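Local coordinates for protein ornithine carbamoyltransferase (Gloeobacter violaceus, PDB 3GD5) that probably catalyses the reversible transfer of the carbamoyl group from carbamoyl phosphate to ornithine, giving the citrulline needed for arginine biosynthesis, at residues A[186-191]-A[215-220]; A[229-234]-A[253-258]; A[173-178]-A[199-204]; A[156-161]-A[180-185]; A[225-230]-A[264-269]. One frame throughout, in Å; residues are numbered along the deposited sequence.

Interaction 1: residues A[186-191]-A[215-220]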
# COMPACT_ATOMS: atom_id res chain seq x y z
N VAL A 186 -11.62 21.57 34.37
CA VAL A 186 -11.20 21.21 33.02
C VAL A 186 -11.37 22.39 32.08
O VAL A 186 -12.49 22.84 31.83
CB VAL A 186 -12.01 20.01 32.49
CG1 VAL A 186 -13.49 20.26 32.69
CG2 VAL A 186 -11.70 19.78 31.01
N ALA A 187 -10.25 22.87 31.56
CA ALA A 187 -10.25 23.99 30.64
C ALA A 187 -9.97 23.53 29.21
O ALA A 187 -8.96 22.87 28.93
CB ALA A 187 -9.19 25.02 31.07
N THR A 188 -10.87 23.88 28.29
CA THR A 188 -10.74 23.49 26.89
C THR A 188 -11.26 24.60 25.99
O THR A 188 -11.95 25.51 26.45
CB THR A 188 -11.58 22.26 26.55
OG1 THR A 188 -12.94 22.67 26.33
CG2 THR A 188 -11.54 21.25 27.68
N PRO A 189 -10.94 24.53 24.70
CA PRO A 189 -11.45 25.57 23.80
C PRO A 189 -12.96 25.35 23.73
O PRO A 189 -13.46 24.30 24.16
CB PRO A 189 -10.74 25.27 22.48
CG PRO A 189 -9.44 24.68 22.93
CD PRO A 189 -9.88 23.75 24.04
N GLU A 190 -13.67 26.32 23.18
CA GLU A 190 -15.13 26.27 23.07
C GLU A 190 -15.75 24.99 22.49
O GLU A 190 -16.65 24.41 23.10
CB GLU A 190 -15.62 27.47 22.27
CG GLU A 190 -17.12 27.56 22.14
CD GLU A 190 -17.55 28.88 21.54
OE1 GLU A 190 -17.26 29.93 22.16
OE2 GLU A 190 -18.16 28.88 20.45
N GLY A 191 -15.29 24.55 21.32
CA GLY A 191 -15.89 23.36 20.74
C GLY A 191 -15.26 22.03 21.11
O GLY A 191 -15.61 20.99 20.54
N ILE A 215 -16.11 23.06 34.32
CA ILE A 215 -15.77 23.00 32.90
C ILE A 215 -15.60 24.46 32.49
O ILE A 215 -16.57 25.19 32.30
CB ILE A 215 -16.88 22.31 32.07
CG1 ILE A 215 -16.64 22.55 30.58
CG2 ILE A 215 -18.25 22.85 32.47
CD1 ILE A 215 -15.23 22.22 30.10
N LEU A 216 -14.35 24.87 32.37
CA LEU A 216 -14.02 26.25 32.04
C LEU A 216 -13.40 26.42 30.67
O LEU A 216 -13.07 25.46 29.97
CB LEU A 216 -13.06 26.80 33.09
CG LEU A 216 -13.35 26.47 34.55
CD1 LEU A 216 -12.28 27.10 35.43
CD2 LEU A 216 -14.73 26.97 34.94
N ARG A 217 -13.23 27.68 30.29
CA ARG A 217 -12.64 28.03 29.02
C ARG A 217 -11.21 28.52 29.26
O ARG A 217 -10.31 28.22 28.48
CB ARG A 217 -13.47 29.12 28.35
CG ARG A 217 -13.11 29.41 26.91
CD ARG A 217 -13.40 28.22 25.99
NE ARG A 217 -14.81 27.84 25.97
CZ ARG A 217 -15.34 26.89 26.73
NH1 ARG A 217 -16.64 26.61 26.65
NH2 ARG A 217 -14.58 26.20 27.57
N ASP A 218 -11.01 29.26 30.35
CA ASP A 218 -9.69 29.80 30.69
C ASP A 218 -8.82 28.85 31.50
O ASP A 218 -9.21 28.42 32.59
CB ASP A 218 -9.81 31.12 31.45
CG ASP A 218 -8.47 31.61 32.01
OD1 ASP A 218 -7.48 31.66 31.25
OD2 ASP A 218 -8.41 31.94 33.21
N PRO A 219 -7.63 28.51 30.98
CA PRO A 219 -6.68 27.61 31.62
C PRO A 219 -5.95 28.23 32.82
O PRO A 219 -5.51 27.51 33.73
CB PRO A 219 -5.73 27.26 30.48
CG PRO A 219 -5.68 28.53 29.71
CD PRO A 219 -7.14 28.94 29.66
N PHE A 220 -5.83 29.55 32.83
CA PHE A 220 -5.17 30.22 33.94
C PHE A 220 -6.11 30.29 35.13
O PHE A 220 -5.68 30.45 36.27
CB PHE A 220 -4.72 31.63 33.54
CG PHE A 220 -3.48 31.64 32.71
CD1 PHE A 220 -3.55 31.65 31.32
CD2 PHE A 220 -2.23 31.58 33.32
CE1 PHE A 220 -2.40 31.61 30.55
CE2 PHE A 220 -1.07 31.54 32.55
CZ PHE A 220 -1.15 31.55 31.16

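Interaction 2: residues A[229-234]-A[253-258]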
# COMPACT_ATOMS: atom_id res chain seq x y z
N LEU A 229 -1.30 19.91 37.48
CA LEU A 229 -1.67 20.42 36.16
C LEU A 229 -1.55 19.21 35.22
O LEU A 229 -0.51 18.56 35.16
CB LEU A 229 -0.73 21.55 35.73
CG LEU A 229 -0.84 22.83 36.56
CD1 LEU A 229 0.09 23.88 35.98
CD2 LEU A 229 -2.29 23.34 36.55
N TYR A 230 -2.63 18.92 34.50
CA TYR A 230 -2.68 17.76 33.62
C TYR A 230 -3.01 18.15 32.19
O TYR A 230 -3.86 19.00 31.95
CB TYR A 230 -3.75 16.80 34.14
CG TYR A 230 -3.65 15.37 33.64
CD1 TYR A 230 -3.84 15.05 32.30
CD2 TYR A 230 -3.41 14.34 34.54
CE1 TYR A 230 -3.79 13.73 31.86
CE2 TYR A 230 -3.35 13.02 34.12
CZ TYR A 230 -3.54 12.71 32.78
OH TYR A 230 -3.45 11.40 32.37
N THR A 231 -2.33 17.53 31.25
CA THR A 231 -2.60 17.80 29.85
C THR A 231 -2.33 16.56 29.01
O THR A 231 -1.76 15.58 29.48
CB THR A 231 -1.78 18.98 29.32
OG1 THR A 231 -2.32 19.39 28.05
CG2 THR A 231 -0.32 18.60 29.15
N ASP A 232 -2.74 16.64 27.74
CA ASP A 232 -2.60 15.53 26.82
C ASP A 232 -2.46 16.16 25.44
O ASP A 232 -2.61 17.37 25.30
CB ASP A 232 -3.86 14.67 26.90
CG ASP A 232 -3.76 13.37 26.11
OD1 ASP A 232 -2.70 13.11 25.49
OD2 ASP A 232 -4.75 12.62 26.12
N VAL A 233 -2.18 15.34 24.43
CA VAL A 233 -2.03 15.86 23.08
C VAL A 233 -3.32 16.53 22.58
O VAL A 233 -4.42 16.10 22.93
CB VAL A 233 -1.63 14.74 22.10
CG1 VAL A 233 -1.83 15.22 20.66
CG2 VAL A 233 -0.17 14.36 22.32
N TRP A 234 -3.18 17.58 21.78
CA TRP A 234 -4.34 18.28 21.24
C TRP A 234 -5.14 17.36 20.31
O TRP A 234 -4.63 16.37 19.79
CB TRP A 234 -3.91 19.54 20.47
CG TRP A 234 -3.24 20.59 21.32
CD1 TRP A 234 -3.39 20.78 22.67
CD2 TRP A 234 -2.34 21.62 20.87
NE1 TRP A 234 -2.64 21.86 23.09
CE2 TRP A 234 -1.99 22.40 22.01
CE3 TRP A 234 -1.80 21.97 19.62
CZ2 TRP A 234 -1.13 23.50 21.93
CZ3 TRP A 234 -0.94 23.07 19.55
CH2 TRP A 234 -0.61 23.82 20.69
N TYR A 253 -3.64 26.74 25.65
CA TYR A 253 -3.82 25.63 26.58
C TYR A 253 -2.56 24.80 26.73
O TYR A 253 -2.58 23.57 26.66
CB TYR A 253 -4.98 24.76 26.09
CG TYR A 253 -6.28 25.52 26.06
CD1 TYR A 253 -7.14 25.51 27.16
CD2 TYR A 253 -6.64 26.28 24.95
CE1 TYR A 253 -8.32 26.24 27.16
CE2 TYR A 253 -7.82 27.02 24.94
CZ TYR A 253 -8.65 26.99 26.05
OH TYR A 253 -9.80 27.74 26.07
N GLN A 254 -1.45 25.49 26.93
CA GLN A 254 -0.16 24.84 27.08
C GLN A 254 0.27 24.94 28.53
O GLN A 254 0.13 26.00 29.15
CB GLN A 254 0.87 25.53 26.20
CG GLN A 254 2.26 24.92 26.25
CD GLN A 254 3.28 25.80 25.56
OE1 GLN A 254 3.69 26.82 26.11
NE2 GLN A 254 3.68 25.42 24.35
N ILE A 255 0.78 23.86 29.10
CA ILE A 255 1.26 23.96 30.46
C ILE A 255 2.72 24.39 30.30
O ILE A 255 3.55 23.68 29.71
CB ILE A 255 1.08 22.63 31.26
CG1 ILE A 255 2.38 22.23 31.96
CG2 ILE A 255 0.53 21.56 30.37
CD1 ILE A 255 2.69 23.09 33.15
N ASN A 256 3.00 25.60 30.79
CA ASN A 256 4.33 26.19 30.72
C ASN A 256 4.63 26.88 32.05
O ASN A 256 3.80 26.85 32.96
CB ASN A 256 4.39 27.23 29.60
CG ASN A 256 3.22 28.19 29.65
OD1 ASN A 256 2.82 28.64 30.72
ND2 ASN A 256 2.67 28.52 28.48
N ALA A 257 5.80 27.49 32.14
CA ALA A 257 6.22 28.18 33.35
C ALA A 257 5.13 29.11 33.89
O ALA A 257 4.83 29.10 35.08
CB ALA A 257 7.49 28.97 33.09
N ALA A 258 4.54 29.91 33.01
CA ALA A 258 3.50 30.85 33.41
C ALA A 258 2.32 30.16 34.08
O ALA A 258 1.91 30.54 35.18
CB ALA A 258 3.03 31.65 32.20

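Interaction 3: residues A[173-178]-A[199-204]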
# COMPACT_ATOMS: atom_id res chain seq x y z
N LEU A 173 -10.80 11.38 34.05
CA LEU A 173 -10.28 12.17 35.16
C LEU A 173 -11.45 12.79 35.91
O LEU A 173 -11.42 12.89 37.14
CB LEU A 173 -9.34 13.28 34.64
CG LEU A 173 -7.91 12.86 34.29
CD1 LEU A 173 -7.20 14.01 33.57
CD2 LEU A 173 -7.17 12.48 35.54
N LEU A 174 -12.48 13.19 35.17
CA LEU A 174 -13.67 13.78 35.76
C LEU A 174 -14.33 12.78 36.71
O LEU A 174 -14.60 13.10 37.87
CB LEU A 174 -14.66 14.20 34.66
CG LEU A 174 -14.26 15.44 33.85
CD1 LEU A 174 -15.27 15.72 32.75
CD2 LEU A 174 -14.14 16.63 34.80
N LEU A 175 -14.59 11.57 36.22
CA LEU A 175 -15.21 10.54 37.04
C LEU A 175 -14.30 10.11 38.18
O LEU A 175 -14.76 9.89 39.30
CB LEU A 175 -15.55 9.32 36.19
CG LEU A 175 -16.54 9.49 35.05
CD1 LEU A 175 -16.57 8.20 34.25
CD2 LEU A 175 -17.93 9.86 35.58
N GLY A 176 -13.01 9.99 37.88
CA GLY A 176 -12.05 9.56 38.87
C GLY A 176 -11.78 10.55 39.99
O GLY A 176 -11.77 10.18 41.16
N CYS A 177 -11.54 11.80 39.62
CA CYS A 177 -11.27 12.83 40.62
C CYS A 177 -12.46 12.92 41.57
O CYS A 177 -12.31 12.73 42.77
CB CYS A 177 -11.02 14.18 39.93
SG CYS A 177 -9.38 14.27 39.14
N ALA A 178 -13.64 13.17 41.02
CA ALA A 178 -14.84 13.26 41.84
C ALA A 178 -14.93 12.09 42.81
O ALA A 178 -15.15 12.29 44.01
CB ALA A 178 -16.07 13.30 40.94
N SER A 199 -19.66 15.13 32.47
CA SER A 199 -19.48 16.26 33.38
C SER A 199 -20.62 16.24 34.38
O SER A 199 -20.41 16.47 35.57
CB SER A 199 -19.51 17.58 32.61
OG SER A 199 -18.33 17.76 31.85
N ALA A 200 -21.83 15.97 33.90
CA ALA A 200 -23.01 15.91 34.74
C ALA A 200 -22.87 14.77 35.75
O ALA A 200 -23.14 14.94 36.94
CB ALA A 200 -24.25 15.71 33.89
N ARG A 201 -22.46 13.61 35.26
CA ARG A 201 -22.28 12.43 36.09
C ARG A 201 -21.13 12.61 37.07
O ARG A 201 -21.13 12.03 38.15
CB ARG A 201 -22.02 11.20 35.21
CG ARG A 201 -21.55 9.96 35.96
CD ARG A 201 -22.50 9.57 37.08
NE ARG A 201 -22.01 8.40 37.82
CZ ARG A 201 -22.50 8.01 38.99
NH1 ARG A 201 -22.01 6.94 39.60
NH2 ARG A 201 -23.49 8.69 39.56
N ALA A 202 -20.15 13.42 36.69
CA ALA A 202 -19.01 13.69 37.57
C ALA A 202 -19.46 14.61 38.71
O ALA A 202 -19.07 14.41 39.86
CB ALA A 202 -17.87 14.34 36.78
N SER A 203 -20.27 15.61 38.38
CA SER A 203 -20.78 16.55 39.38
C SER A 203 -21.65 15.82 40.38
O SER A 203 -21.52 16.02 41.59
CB SER A 203 -21.58 17.66 38.70
OG SER A 203 -20.76 18.42 37.84
N GLU A 204 -22.53 14.96 39.88
CA GLU A 204 -23.41 14.18 40.74
C GLU A 204 -22.58 13.41 41.76
O GLU A 204 -22.92 13.36 42.94
CB GLU A 204 -24.23 13.19 39.89
CG GLU A 204 -25.10 12.24 40.70
CD GLU A 204 -25.78 11.18 39.84
OE1 GLU A 204 -26.49 10.32 40.40
OE2 GLU A 204 -25.61 11.22 38.60

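Interaction 4: residues A[156-161]-A[180-185]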
# COMPACT_ATOMS: atom_id res chain seq x y z
N ALA A 156 -8.28 13.37 48.46
CA ALA A 156 -9.39 14.26 48.80
C ALA A 156 -8.88 15.64 49.19
O ALA A 156 -7.81 15.76 49.79
CB ALA A 156 -10.21 13.66 49.94
N GLY A 157 -9.63 16.67 48.84
CA GLY A 157 -9.23 18.03 49.17
C GLY A 157 -8.36 18.64 48.09
O GLY A 157 -8.40 19.84 47.84
N LEU A 158 -7.55 17.80 47.45
CA LEU A 158 -6.66 18.24 46.38
C LEU A 158 -7.44 18.78 45.18
O LEU A 158 -8.64 18.52 45.04
CB LEU A 158 -5.79 17.07 45.92
CG LEU A 158 -4.34 16.99 46.39
CD1 LEU A 158 -4.22 17.42 47.85
CD2 LEU A 158 -3.83 15.57 46.19
N LYS A 159 -6.76 19.55 44.34
CA LYS A 159 -7.39 20.09 43.14
C LYS A 159 -6.55 19.74 41.90
O LYS A 159 -5.33 19.97 41.87
CB LYS A 159 -7.56 21.60 43.24
CG LYS A 159 -8.30 22.19 42.04
CD LYS A 159 -8.08 23.69 41.90
CE LYS A 159 -8.88 24.25 40.73
NZ LYS A 159 -8.66 25.71 40.51
N LEU A 160 -7.22 19.19 40.89
CA LEU A 160 -6.59 18.79 39.62
C LEU A 160 -7.12 19.71 38.52
O LEU A 160 -8.33 19.92 38.38
CB LEU A 160 -6.96 17.32 39.32
CG LEU A 160 -6.57 16.50 38.07
CD1 LEU A 160 -6.84 17.31 36.81
CD2 LEU A 160 -5.12 16.08 38.13
N ALA A 161 -6.21 20.29 37.74
CA ALA A 161 -6.60 21.16 36.64
C ALA A 161 -6.13 20.52 35.33
O ALA A 161 -4.95 20.23 35.17
CB ALA A 161 -5.99 22.53 36.80
N VAL A 180 -12.77 10.30 44.30
CA VAL A 180 -11.86 10.27 45.45
C VAL A 180 -11.93 11.57 46.24
O VAL A 180 -11.16 11.76 47.19
CB VAL A 180 -10.39 10.01 45.02
CG1 VAL A 180 -10.24 8.59 44.50
CG2 VAL A 180 -9.95 11.02 43.99
N GLY A 181 -12.83 12.45 45.85
CA GLY A 181 -12.99 13.72 46.54
C GLY A 181 -12.01 14.78 46.10
O GLY A 181 -11.77 15.75 46.81
N MET A 182 -11.42 14.59 44.92
CA MET A 182 -10.47 15.56 44.40
C MET A 182 -11.22 16.51 43.48
O MET A 182 -11.96 16.07 42.59
CB MET A 182 -9.35 14.84 43.62
CG MET A 182 -8.23 15.75 43.13
SD MET A 182 -6.95 14.91 42.15
CE MET A 182 -6.24 13.88 43.33
N SER A 183 -11.04 17.81 43.70
CA SER A 183 -11.69 18.81 42.87
C SER A 183 -11.01 18.85 41.51
O SER A 183 -9.79 18.71 41.41
CB SER A 183 -11.62 20.19 43.53
OG SER A 183 -12.47 20.25 44.67
N ILE A 184 -11.79 19.05 40.46
CA ILE A 184 -11.22 19.11 39.12
C ILE A 184 -11.81 20.23 38.28
O ILE A 184 -13.02 20.44 38.23
CB ILE A 184 -11.40 17.77 38.35
CG1 ILE A 184 -10.87 17.93 36.92
CG2 ILE A 184 -12.87 17.34 38.37
CD1 ILE A 184 -10.86 16.66 36.10
N ALA A 185 -10.91 20.95 37.61
CA ALA A 185 -11.29 22.04 36.73
C ALA A 185 -10.74 21.67 35.36
O ALA A 185 -9.53 21.46 35.20
CB ALA A 185 -10.67 23.34 37.23

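Interaction 5: residues A[225-230]-A[264-269]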
# COMPACT_ATOMS: atom_id res chain seq x y z
N GLY A 225 -4.43 27.63 42.12
CA GLY A 225 -4.59 26.79 43.30
C GLY A 225 -4.58 25.28 43.07
O GLY A 225 -4.88 24.51 43.99
N ALA A 226 -4.23 24.85 41.86
CA ALA A 226 -4.20 23.42 41.57
C ALA A 226 -2.91 22.79 42.08
O ALA A 226 -1.86 23.43 42.06
CB ALA A 226 -4.34 23.19 40.07
N HIS A 227 -2.99 21.55 42.55
CA HIS A 227 -1.82 20.83 43.04
C HIS A 227 -1.29 19.97 41.90
O HIS A 227 -0.18 19.43 41.97
CB HIS A 227 -2.21 19.91 44.20
CG HIS A 227 -2.96 20.61 45.29
ND1 HIS A 227 -2.33 21.27 46.32
CD2 HIS A 227 -4.29 20.77 45.49
CE1 HIS A 227 -3.24 21.81 47.11
NE2 HIS A 227 -4.44 21.52 46.63
N ILE A 228 -2.09 19.86 40.85
CA ILE A 228 -1.74 19.04 39.70
C ILE A 228 -2.22 19.66 38.40
O ILE A 228 -3.41 19.94 38.24
CB ILE A 228 -2.38 17.63 39.82
CG1 ILE A 228 -2.01 16.99 41.15
CG2 ILE A 228 -1.92 16.73 38.67
CD1 ILE A 228 -3.23 16.51 41.94
N LEU A 229 -1.30 19.91 37.48
CA LEU A 229 -1.67 20.42 36.16
C LEU A 229 -1.55 19.21 35.22
O LEU A 229 -0.51 18.56 35.16
CB LEU A 229 -0.73 21.55 35.73
CG LEU A 229 -0.84 22.83 36.56
CD1 LEU A 229 0.09 23.88 35.98
CD2 LEU A 229 -2.29 23.34 36.55
N TYR A 230 -2.63 18.92 34.50
CA TYR A 230 -2.68 17.76 33.62
C TYR A 230 -3.01 18.15 32.19
O TYR A 230 -3.86 19.00 31.95
CB TYR A 230 -3.75 16.80 34.14
CG TYR A 230 -3.65 15.37 33.64
CD1 TYR A 230 -3.84 15.05 32.30
CD2 TYR A 230 -3.41 14.34 34.54
CE1 TYR A 230 -3.79 13.73 31.86
CE2 TYR A 230 -3.35 13.02 34.12
CZ TYR A 230 -3.54 12.71 32.78
OH TYR A 230 -3.45 11.40 32.37
N ALA A 264 -0.68 25.95 42.85
CA ALA A 264 -0.11 25.82 44.18
C ALA A 264 1.41 25.73 44.04
O ALA A 264 1.92 25.49 42.95
CB ALA A 264 -0.65 24.57 44.86
N ALA A 265 2.11 25.92 45.15
CA ALA A 265 3.57 25.88 45.15
C ALA A 265 4.12 24.47 45.01
O ALA A 265 5.18 24.26 44.43
CB ALA A 265 4.11 26.52 46.43
N GLU A 266 3.39 23.50 45.55
CA GLU A 266 3.82 22.10 45.47
C GLU A 266 3.15 21.43 44.28
O GLU A 266 2.97 20.22 44.26
CB GLU A 266 3.45 21.35 46.75
CG GLU A 266 3.12 22.25 47.94
CD GLU A 266 1.80 22.99 47.78
OE1 GLU A 266 0.74 22.31 47.69
OE2 GLU A 266 1.81 24.24 47.74
N ALA A 267 2.78 22.23 43.28
CA ALA A 267 2.12 21.70 42.10
C ALA A 267 2.95 20.70 41.32
O ALA A 267 4.16 20.87 41.11
CB ALA A 267 1.70 22.85 41.18
N ILE A 268 2.27 19.65 40.87
CA ILE A 268 2.87 18.57 40.09
C ILE A 268 2.30 18.64 38.67
O ILE A 268 1.18 19.11 38.47
CB ILE A 268 2.54 17.20 40.75
CG1 ILE A 268 3.74 16.73 41.57
CG2 ILE A 268 2.15 16.17 39.71
CD1 ILE A 268 4.12 17.67 42.69
N VAL A 269 3.10 18.20 37.69
CA VAL A 269 2.67 18.21 36.29
C VAL A 269 2.57 16.78 35.75
O VAL A 269 3.54 16.03 35.78
CB VAL A 269 3.65 19.00 35.39
CG1 VAL A 269 3.20 18.93 33.94
CG2 VAL A 269 3.71 20.46 35.84

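Interaction 1: residues A[186-191]-A[215-220]
Where strands 183-187 and 213-216 run out together, the packing is at its closest. V186 pairs with I215 and A187 with L216 in parallel register, and L216 is held through both backbone polar atoms: its N donates to V186 O at 2.8 Å from above the carbonyl plane, while its O accepts from T188 N at 3.2 Å, in the plane of the L216 carbonyl. On the face of A187, CB presses on P219 CA at 3.6 Å, starting a helix that D218 OD1 caps through F220 N. On the other face V186 and I215 lie alongside, V186 CG1 3.7 Å from I215 CD1. The two strands are the arms of a beta-alpha-beta unit whose helix is 196-209, at one margin of the Rossmann-like sheet. Toward solvent the contact loosens. R217 sets off away from the loop, then doubles back through chi2 and chi3 (66° and 61°), so that E190 CA lies over one guanidinium face and NH2 makes a weak bond to T188 O at 2.9 Å. An alanine in place of R217 lacks the guanidinium and would probably leave residues 188-190 less firmly tied to the strand end. E190 stretches outward, close to the like-charged E190 of a second subunit.

Interaction 2: residues A[229-234]-A[253-258]
I255 carries this buried contact, offering one branch to each of two residues on strand 228-231. Its CG2 crosses obliquely against T231 CG2 at 3.3 Å, tighter than ordinary van der Waals contact, while its CD1 meets L229 CD1 at 3.9 Å. Its chi1 of 130° lies well off a staggered position, consistent with strain in this tight fit. T231 presents its methyl because OG1 stands anti to the backbone N (chi1 -167°), turned to a hydrogen bond with V163 O on the neighbouring strand, which would hold the rotation in which CG2 faces I255. The W234 indole approaches edge-on, with NE1 4.0 Å from Y253 O, which lies near the ring plane, and its ring stacks on F250. Outside this shell, N256 ND2 donates to Q254 OE1 in the amide plane at 3.1 Å, and N256 serves as N-cap of helix 257-261 through OD1 and L259 N. On the strand side, D232 OD1 receives V233 N at 2.5 Å from above the carboxylate plane. This is the C-terminal tip of a Rossmann-type strand, where D232 opens the Asp-x-x-x-Ser-Met-Gly segment of ornithine carbamoyltransferases and, with S236 and M237, probably binds ornithine as in its relatives.

Interaction 3: residues A[173-178]-A[199-204]
Helices 168-180 and 196-209, successive crossover helices of the Rossmann-like domain, lie side by side: the axes of the short segments run 2° from parallel, 8.5 Å apart at closest approach. The small side chain of A202 permits that closeness. It points straight at the first helix, its CB 3.8 Å from L174 CB and likewise against the backbone O of L174. One turn on, the alanines reverse roles, with A178 CB lying 3.4 Å from A202 O. The two leucines flank this seam with similar torsions, CG anti to the carbonyl carbon and chi2 extended, yet they reach different neighbours. L174 is directed at the second helix, its CD1 coming 3.8 Å from S199 OG, and it also packs on I184 of the underlying sheet. L175 starts off to one side and brings only its CD2 across, 3.6 Å from R201 CG, the two side chains crossing at about a right angle. R201 has CG anti to the backbone N, bends at chi2 (55°) and then straightens, which carries the guanidinium past the leucine to a salt bridge from NE to D20. Its NH2 makes a second salt bridge within the helix, 3.4 Å from E204 OE2. S199 O is gripped twice, by S203 N and by S203 OG, the hydroxyl donating at 3.0 Å from above the carbonyl plane.

Interaction 4: residues A[156-161]-A[180-185]
Strands 159-161 and 183-185 run parallel with a -19° crossing, K159 beside S183, L160 beside I184 and A161 beside A185, and the bonding ladder passes to and fro between them. L160 sits at its centre: its N meets S183 O at 2.7 Å in an almost straight bond (172°), nearly along the C=O axis, and its O receives A185 N. S183 N closes on L158 O, and before the strands begin G157 N reaches G181 O at 3.1 Å. G181 is the Schellman residue that ends helix 168-180; with positive phi, it lies so near A156 that a CB would crowd that alanine's methyl. M182 does the most side-chain work. Extended through chi1 and chi2, it runs CG under L158 O at 3.4 Å, then turns at chi3 (-66°) so that SD lies 3.7 Å from L160 CB and CE folds back to 4.1 Å from L158 CB. A serine in place of M182 has no thioether to span the two leucines and would probably weaken the cover against I148 and C177. Farther along the same face L160 and I184 lie side by side, CD1 of the leucine 4.1 Å from CG1 of the isoleucine. On the face of K159 and S183, the fully extended lysine lays CE 4.0 Å from A185 CB and delivers NZ to the carbonyls of A222 and R224. The chemistry thus differs between faces: one is apolar beneath helices 138-152 and 168-180, whereas the other holds an ammonium between two backbone oxygens, a setting likely to stabilise its charged form.

Interaction 5: residues A[225-230]-A[264-269]
Backbone hydrogen bonds make up the core of this parallel pairing of strands 228-231 and 268-271. I268 is engaged at both ends, its N donating to H227 O at 2.7 Å from above the carbonyl plane and its O accepting from L229 N at 2.8 Å nearly along the C=O axis. Ahead of the strands, A264 N reaches A226 O at 2.9 Å and so fastens the type I turn 264-267. CA-H...O contacts fill in between, the closest including A267 CA to H227 O at 3.2 Å. Among polar side chains, H227 and E266 lie side by side, and E266 OE1 approaches the ring edge 3.5 Å from ND1, the carboxylate plane turned 59° from the ring. That distance is long, but the nearby acid might still raise the affinity of the imidazole for a proton. Apolar contacts are sparse: I228 CG2 stands 4.2 Å from I268 CG2. Around the pair, I148 and F152 of helix 138-152 pack on the face bearing I228 and I268, while helix 257-261 covers that of L229 and V269 through L260. R290 binds the backbone oxygens of A265 and A267, and strand 159-163 flanks strand 228-231 across from strand 268-271.

Overall arrangement
Interactions 1, 4 and 5 pair neighbouring strands of one sheet, ordered 213-216, 183-187, 159-163, 228-231, 268-271, and interaction 2 sets a loop against strand 228-231. Interaction 3 lies against it, about 10 Å from interaction 4 between centres, with C177 O 3.0 Å from M182 N. Interactions 4 and 5 are joined by a probable hydrogen bond, Y230 N to A161 O at 2.7 Å, and interactions 1 and 2 by another, Y253 OH to R217 O at 2.5 Å. Interaction 2 holds D232 of the likely ornithine site, with the T231 side chain about 8 Å from that of C272, which probably binds carbamoyl phosphate; T188 of interaction 1 is about 10 Å from D232, side chain to side chain.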